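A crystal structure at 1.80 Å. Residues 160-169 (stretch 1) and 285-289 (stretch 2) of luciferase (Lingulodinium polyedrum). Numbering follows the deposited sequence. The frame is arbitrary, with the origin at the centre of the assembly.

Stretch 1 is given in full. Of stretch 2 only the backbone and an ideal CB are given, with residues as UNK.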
# COMPACT_ATOMS: atom_id res chain seq x y z
N PRO A 160 -14.61 -5.71 9.86
CA PRO A 160 -15.03 -5.98 8.49
C PRO A 160 -13.95 -6.12 7.42
O PRO A 160 -14.21 -6.68 6.36
CB PRO A 160 -15.98 -4.81 8.20
CG PRO A 160 -15.35 -3.70 8.97
CD PRO A 160 -15.01 -4.36 10.28
N LEU A 161 -12.75 -5.60 7.69
CA LEU A 161 -11.64 -5.68 6.74
C LEU A 161 -10.90 -7.03 6.82
O LEU A 161 -10.18 -7.40 5.89
CB LEU A 161 -10.64 -4.56 7.03
CG LEU A 161 -11.26 -3.17 7.23
CD1 LEU A 161 -10.16 -2.15 7.51
CD2 LEU A 161 -12.04 -2.79 5.98
N HIS A 162 -11.08 -7.74 7.93
CA HIS A 162 -10.42 -9.02 8.17
C HIS A 162 -10.75 -10.04 7.06
O HIS A 162 -11.91 -10.35 6.83
CB HIS A 162 -10.85 -9.56 9.52
CG HIS A 162 -9.96 -10.63 10.07
ND1 HIS A 162 -8.83 -10.34 10.81
CD2 HIS A 162 -10.07 -11.98 10.06
CE1 HIS A 162 -8.29 -11.47 11.23
NE2 HIS A 162 -9.02 -12.48 10.80
N GLY A 163 -9.72 -10.54 6.39
CA GLY A 163 -9.93 -11.53 5.34
C GLY A 163 -8.99 -11.34 4.18
O GLY A 163 -8.00 -10.60 4.27
N ARG A 164 -9.28 -12.03 3.08
CA ARG A 164 -8.48 -11.94 1.87
C ARG A 164 -9.34 -11.28 0.80
O ARG A 164 -10.51 -11.65 0.57
CB ARG A 164 -8.00 -13.34 1.43
CG ARG A 164 -7.04 -13.28 0.25
CD ARG A 164 -6.28 -14.60 0.12
NE ARG A 164 -7.21 -15.69 -0.14
CZ ARG A 164 -7.67 -16.02 -1.35
NH1 ARG A 164 -7.28 -15.35 -2.43
NH2 ARG A 164 -8.56 -16.99 -1.47
N TRP A 165 -8.74 -10.26 0.17
CA TRP A 165 -9.41 -9.45 -0.85
C TRP A 165 -8.68 -9.58 -2.16
O TRP A 165 -7.45 -9.54 -2.18
CB TRP A 165 -9.38 -7.98 -0.43
CG TRP A 165 -10.03 -7.74 0.91
CD1 TRP A 165 -9.47 -7.96 2.15
CD2 TRP A 165 -11.36 -7.28 1.15
NE1 TRP A 165 -10.39 -7.66 3.14
CE2 TRP A 165 -11.55 -7.24 2.55
CE3 TRP A 165 -12.41 -6.89 0.31
CZ2 TRP A 165 -12.76 -6.84 3.13
CZ3 TRP A 165 -13.62 -6.48 0.90
CH2 TRP A 165 -13.78 -6.46 2.29
N ILE A 166 -9.41 -9.75 -3.25
CA ILE A 166 -8.79 -9.90 -4.55
C ILE A 166 -9.12 -8.71 -5.45
O ILE A 166 -10.29 -8.36 -5.65
CB ILE A 166 -9.25 -11.22 -5.24
CG1 ILE A 166 -8.67 -12.42 -4.50
CG2 ILE A 166 -8.85 -11.23 -6.71
CD1 ILE A 166 -7.13 -12.44 -4.45
N THR A 167 -8.09 -8.10 -6.00
CA THR A 167 -8.23 -6.95 -6.88
C THR A 167 -9.00 -7.28 -8.15
O THR A 167 -8.64 -8.23 -8.89
CB THR A 167 -6.86 -6.42 -7.29
OG1 THR A 167 -6.09 -6.16 -6.10
CG2 THR A 167 -7.01 -5.14 -8.12
N VAL A 168 -10.03 -6.49 -8.44
CA VAL A 168 -10.82 -6.72 -9.64
C VAL A 168 -10.80 -5.50 -10.56
O VAL A 168 -11.31 -5.54 -11.68
CB VAL A 168 -12.29 -7.16 -9.30
CG1 VAL A 168 -12.27 -8.57 -8.70
CG2 VAL A 168 -12.97 -6.17 -8.33
N SER A 169 -10.18 -4.43 -10.12
CA SER A 169 -10.07 -3.25 -10.98
C SER A 169 -8.98 -2.34 -10.47
O SER A 169 -8.86 -2.12 -9.26
CB SER A 169 -11.38 -2.48 -11.05
OG SER A 169 -11.18 -1.32 -11.85
N UNK A 285 -22.04 -10.39 -2.54
CA UNK A 285 -20.63 -10.14 -2.19
C UNK A 285 -20.33 -8.90 -1.39
O UNK A 285 -21.19 -8.03 -1.22
CB UNK A 285 -19.81 -10.07 -3.48
N UNK A 286 -19.09 -8.82 -0.92
CA UNK A 286 -18.62 -7.64 -0.21
C UNK A 286 -17.47 -7.09 -1.05
O UNK A 286 -16.57 -7.83 -1.43
CB UNK A 286 -18.19 -7.96 1.22
N UNK A 287 -17.51 -5.80 -1.35
CA UNK A 287 -16.46 -5.19 -2.13
C UNK A 287 -15.74 -4.14 -1.30
O UNK A 287 -16.25 -3.66 -0.29
CB UNK A 287 -17.03 -4.57 -3.41
N UNK A 288 -14.55 -3.77 -1.75
CA UNK A 288 -13.79 -2.74 -1.09
C UNK A 288 -13.37 -1.78 -2.18
O UNK A 288 -12.82 -2.21 -3.20
CB UNK A 288 -12.59 -3.30 -0.32
N UNK A 289 -13.62 -0.50 -1.99
CA UNK A 289 -13.18 0.48 -2.96
C UNK A 289 -12.12 1.35 -2.33
O UNK A 289 -12.31 1.93 -1.27
CB UNK A 289 -14.35 1.32 -3.47

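Strand 285-289 crosses strand 163-169 at 68° between their N-to-C directions, with the axes 8.4 Å apart at closest approach. No hydrogen bond links the two stretches. Stretch 1 offers mainly the indole of Trp165, with Leu161 near it and the methyls of Val168 farther along the strand. The indole is held in place from within its own stretch, NE1 of Trp165 donating to the carbonyl O of Leu161 at 2.8 Å, which leaves its carbon rim and faces for apolar neighbours.

At position 285 the backbone is extended and the ideal CB has nothing of stretch 1 within 5.5 Å, so polar, charged or aromatic residues would serve equally. The residue is Tyr285, whose side chain comes nearest at CB, 8.3 Å from CZ3 of Trp165.

Position 286 points toward stretch 1, its ideal CB 4.8 Å from CH2 of Trp165. The backbone angles, -118/130, suit a beta-branched residue, the aromatic carbon welcomes a methyl, and stretch 1 closes off little else: threonine, valine, isoleucine or a longer chain would suit. The residue is Thr286, in the m rotamer. Its CG2 lies 3.8 Å from CH2 of Trp165, so the methyl supplies the closest contact.

At position 287 CA-to-CB points away, and the ideal CB again finds no atom of stretch 1 within 5.5 Å. The backbone itself approaches, its carbonyl C lying 3.8 Å from CZ3 of Trp165. A short side chain would miss stretch 1, whereas a long apolar or aromatic one could reach back to the methyls of Val168. Phe287 does so: its ring edge meets Val168, with CE2 of Phe287 4.2 Å from CG2 of Val168.

Position 288 faces stretch 1 most directly. Its ideal CB is 3.6 Å from CZ3 of Trp165, and beyond it lies an apolar space bordered by the indole and CD2 of Leu161. A polar group would find little to pair with here; leucine, isoleucine or methionine would suit, a long flexible chain reaching farthest. The residue is Met288, present as selenomethionine. With chi1 and chi2 both t, it extends along the indole before chi3 turns to m. SE of Met288 sits 4.9 Å from the centroid of the Trp165 six-membered ring, 16° off the ring normal, and CE lies over one ring face. That same CE of Met288 reaches CD2 of Leu161 at 3.5 Å, joining both residues in one apolar cluster.

At position 289 the ideal CB has nothing of stretch 1 within 5.5 Å; charged, polar or apolar residues would serve. The residue is Arg289, whose guanidinium is hydrogen-bonded elsewhere in the structure.

Stretch 2 (285-289) YTFMR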
# COMPACT_ATOMS: atom_id res chain seq x y z
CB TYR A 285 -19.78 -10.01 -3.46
CG TYR A 285 -19.87 -11.20 -4.37
CD1 TYR A 285 -19.54 -12.47 -3.92
CD2 TYR A 285 -20.30 -11.05 -5.70
CE1 TYR A 285 -19.62 -13.58 -4.77
CE2 TYR A 285 -20.38 -12.17 -6.56
CZ TYR A 285 -20.04 -13.42 -6.08
OH TYR A 285 -20.15 -14.54 -6.88
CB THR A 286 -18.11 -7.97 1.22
OG1 THR A 286 -19.20 -8.47 2.01
CG2 THR A 286 -17.55 -6.69 1.89
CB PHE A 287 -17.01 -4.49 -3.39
CG PHE A 287 -17.33 -5.43 -4.52
CD1 PHE A 287 -18.45 -6.26 -4.48
CD2 PHE A 287 -16.51 -5.47 -5.64
CE1 PHE A 287 -18.74 -7.11 -5.53
CE2 PHE A 287 -16.80 -6.32 -6.70
CZ PHE A 287 -17.91 -7.13 -6.65
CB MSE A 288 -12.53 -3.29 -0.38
CG MSE A 288 -11.59 -2.16 0.02
SE MSE A 288 -10.03 -2.73 1.04
CE MSE A 288 -10.85 -2.83 2.69
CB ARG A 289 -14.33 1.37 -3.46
CG ARG A 289 -13.85 2.37 -4.54
CD ARG A 289 -14.93 3.41 -4.90
NE ARG A 289 -15.24 4.29 -3.78
CZ ARG A 289 -16.36 5.03 -3.69
NH1 ARG A 289 -16.57 5.81 -2.64
NH2 ARG A 289 -17.27 4.98 -4.66
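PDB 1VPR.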